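Side-chain contact in 11S globulin seed storage protein (Amaranthus hypochondriacus, PDB 3QAC), which probably serves as a nutrient reservoir in the seed, as a storage protein of the 11S globulin family: residues R419-P422 / I423-S427. Sequence-based numbering, arbitrary orientation.
Sequences RSLP and IDVVS
The pyrrolidine ring of P422 has V425 over one face. The valine's CB stands above CD of the ring. Its methyl CG2 overhangs the CG-CD edge, 3.9 Å from P422 CD and almost as near to CG and CB. The ring and the valine share a direction and lie flank to flank. In V425 a chi1 of 169° puts CG2 beside the residue's own N and anti to its carbonyl carbon, where it meets that edge of the proline. The other flat group is the carbonyl of P422. The N-H of V426 meets its oxygen in the carbonyl plane, with V426 N 3.1 Å from P422 O and an angle of 158° at the hydrogen. V425 N lies closer to P422 O, at 2.8 Å, but this bond is bent and weak.

L421, one residue earlier, packs on both valines and crosses each at about a right angle. Its CB presses on V426 CG2 at 3.3 Å, a tight contact, and its CD1 touches the same methyl. Separately, its CD2 reaches V425 CG1 at 4.2 Å.

The second subunit covers this turn: W149 of that subunit packs on L421 and H128 on P422. D126 of the second subunit accepts a hydrogen bond from I423 N.

P422 is the N-cap residue of helix 423-430. L421 (N') and V426 (N4) form a hydrophobic staple across it, in the helical arm that joins cupin domains of neighbouring subunits in an 11S globulin trimer.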
ATOM      1  N   ARG A 419      -7.950 -18.246  27.153  1.00 46.43           N
ATOM      2  CA  ARG A 419      -6.986 -18.381  28.235  1.00 51.07           C
ATOM      3  C   ARG A 419      -6.301 -17.060  28.590  1.00 48.78           C
ATOM      4  O   ARG A 419      -5.918 -16.846  29.728  1.00 48.56           O
ATOM      5  CB  ARG A 419      -5.944 -19.423  27.878  1.00 52.95           C
ATOM      6  CG  ARG A 419      -4.958 -19.649  28.972  1.00 52.63           C
ATOM      7  CD  ARG A 419      -4.587 -21.106  29.039  1.00 54.41           C
ATOM      8  NE  ARG A 419      -3.297 -21.275  29.688  1.00 57.43           N
ATOM      9  CZ  ARG A 419      -2.781 -22.455  29.999  1.00 64.42           C
ATOM     10  NH1 ARG A 419      -1.585 -22.517  30.588  1.00 57.96           N
ATOM     11  NH2 ARG A 419      -3.468 -23.568  29.719  1.00 55.40           N
ATOM     12  N   SER A 420      -6.155 -16.178  27.607  1.00 47.76           N
ATOM     13  CA  SER A 420      -5.621 -14.847  27.856  1.00 47.56           C
ATOM     14  C   SER A 420      -6.596 -13.950  28.628  1.00 44.77           C
ATOM     15  O   SER A 420      -6.191 -12.935  29.194  1.00 44.93           O
ATOM     16  CB  SER A 420      -5.214 -14.180  26.544  1.00 49.07           C
ATOM     17  OG  SER A 420      -4.127 -14.869  25.949  1.00 50.59           O
ATOM     18  N   LEU A 421      -7.871 -14.325  28.651  1.00 42.91           N
ATOM     19  CA  LEU A 421      -8.886 -13.565  29.390  1.00 46.92           C
ATOM     20  C   LEU A 421      -8.829 -13.806  30.898  1.00 48.43           C
ATOM     21  O   LEU A 421      -8.759 -14.947  31.337  1.00 46.82           O
ATOM     22  CB  LEU A 421     -10.289 -13.923  28.901  1.00 46.85           C
ATOM     23  CG  LEU A 421     -10.634 -13.553  27.470  1.00 44.45           C
ATOM     24  CD1 LEU A 421     -12.018 -14.031  27.140  1.00 42.38           C
ATOM     25  CD2 LEU A 421     -10.510 -12.032  27.288  1.00 45.17           C
ATOM     26  N   PRO A 422      -8.877 -12.724  31.694  1.00 47.32           N
ATOM     27  CA  PRO A 422      -8.950 -12.880  33.146  1.00 51.96           C
ATOM     28  C   PRO A 422     -10.215 -13.649  33.464  1.00 52.31           C
ATOM     29  O   PRO A 422     -11.264 -13.327  32.902  1.00 52.98           O
ATOM     30  CB  PRO A 422      -9.068 -11.436  33.648  1.00 51.19           C
ATOM     31  CG  PRO A 422      -8.523 -10.606  32.555  1.00 46.25           C
ATOM     32  CD  PRO A 422      -8.924 -11.311  31.298  1.00 46.50           C
ATOM     33  N   ILE A 423     -10.126 -14.654  34.328  1.00 48.51           N
ATOM     34  CA  ILE A 423     -11.267 -15.538  34.568  1.00 58.98           C
ATOM     35  C   ILE A 423     -12.608 -14.816  34.866  1.00 51.45           C
ATOM     36  O   ILE A 423     -13.671 -15.269  34.449  1.00 51.47           O
ATOM     37  CB  ILE A 423     -10.942 -16.598  35.647  1.00 55.17           C
ATOM     38  CG1 ILE A 423     -12.151 -17.503  35.868  1.00 58.37           C
ATOM     39  CG2 ILE A 423     -10.508 -15.934  36.944  1.00 57.00           C
ATOM     40  CD1 ILE A 423     -11.785 -18.946  36.020  1.00 60.25           C
ATOM     41  N   ASP A 424     -12.544 -13.692  35.571  1.00 53.58           N
ATOM     42  CA  ASP A 424     -13.737 -12.894  35.852  1.00 57.94           C
ATOM     43  C   ASP A 424     -14.376 -12.344  34.579  1.00 56.54           C
ATOM     44  O   ASP A 424     -15.599 -12.276  34.469  1.00 56.81           O
ATOM     45  CB  ASP A 424     -13.405 -11.737  36.796  1.00 60.85           C
ATOM     46  CG  ASP A 424     -13.426 -12.152  38.239  1.00 69.99           C
ATOM     47  OD1 ASP A 424     -14.029 -13.209  38.532  1.00 70.56           O
ATOM     48  OD2 ASP A 424     -12.846 -11.426  39.077  1.00 71.83           O
ATOM     49  N   VAL A 425     -13.542 -11.930  33.630  1.00 49.59           N
ATOM     50  CA  VAL A 425     -14.046 -11.496  32.340  1.00 53.81           C
ATOM     51  C   VAL A 425     -14.750 -12.671  31.679  1.00 50.72           C
ATOM     52  O   VAL A 425     -15.859 -12.539  31.155  1.00 47.22           O
ATOM     53  CB  VAL A 425     -12.924 -10.958  31.432  1.00 50.16           C
ATOM     54  CG1 VAL A 425     -13.430 -10.759  30.005  1.00 38.25           C
ATOM     55  CG2 VAL A 425     -12.352  -9.651  32.007  1.00 45.52           C
ATOM     56  N   VAL A 426     -14.115 -13.834  31.732  1.00 47.68           N
ATOM     57  CA  VAL A 426     -14.692 -15.008  31.096  1.00 48.95           C
ATOM     58  C   VAL A 426     -16.069 -15.347  31.687  1.00 52.18           C
ATOM     59  O   VAL A 426     -17.046 -15.436  30.953  1.00 51.26           O
ATOM     60  CB  VAL A 426     -13.741 -16.203  31.159  1.00 43.97           C
ATOM     61  CG1 VAL A 426     -14.404 -17.429  30.620  1.00 51.60           C
ATOM     62  CG2 VAL A 426     -12.490 -15.905  30.373  1.00 47.81           C
ATOM     63  N   SER A 427     -16.152 -15.501  33.006  1.00 52.87           N
ATOM     64  CA  SER A 427     -17.419 -15.874  33.632  1.00 54.69           C
ATOM     65  C   SER A 427     -18.477 -14.795  33.391  1.00 55.05           C
ATOM     66  O   SER A 427     -19.610 -15.083  32.980  1.00 52.51           O
ATOM     67  CB  SER A 427     -17.236 -16.152  35.129  1.00 56.67           C
ATOM     68  OG  SER A 427     -16.563 -15.092  35.785  1.00 56.25           O
TER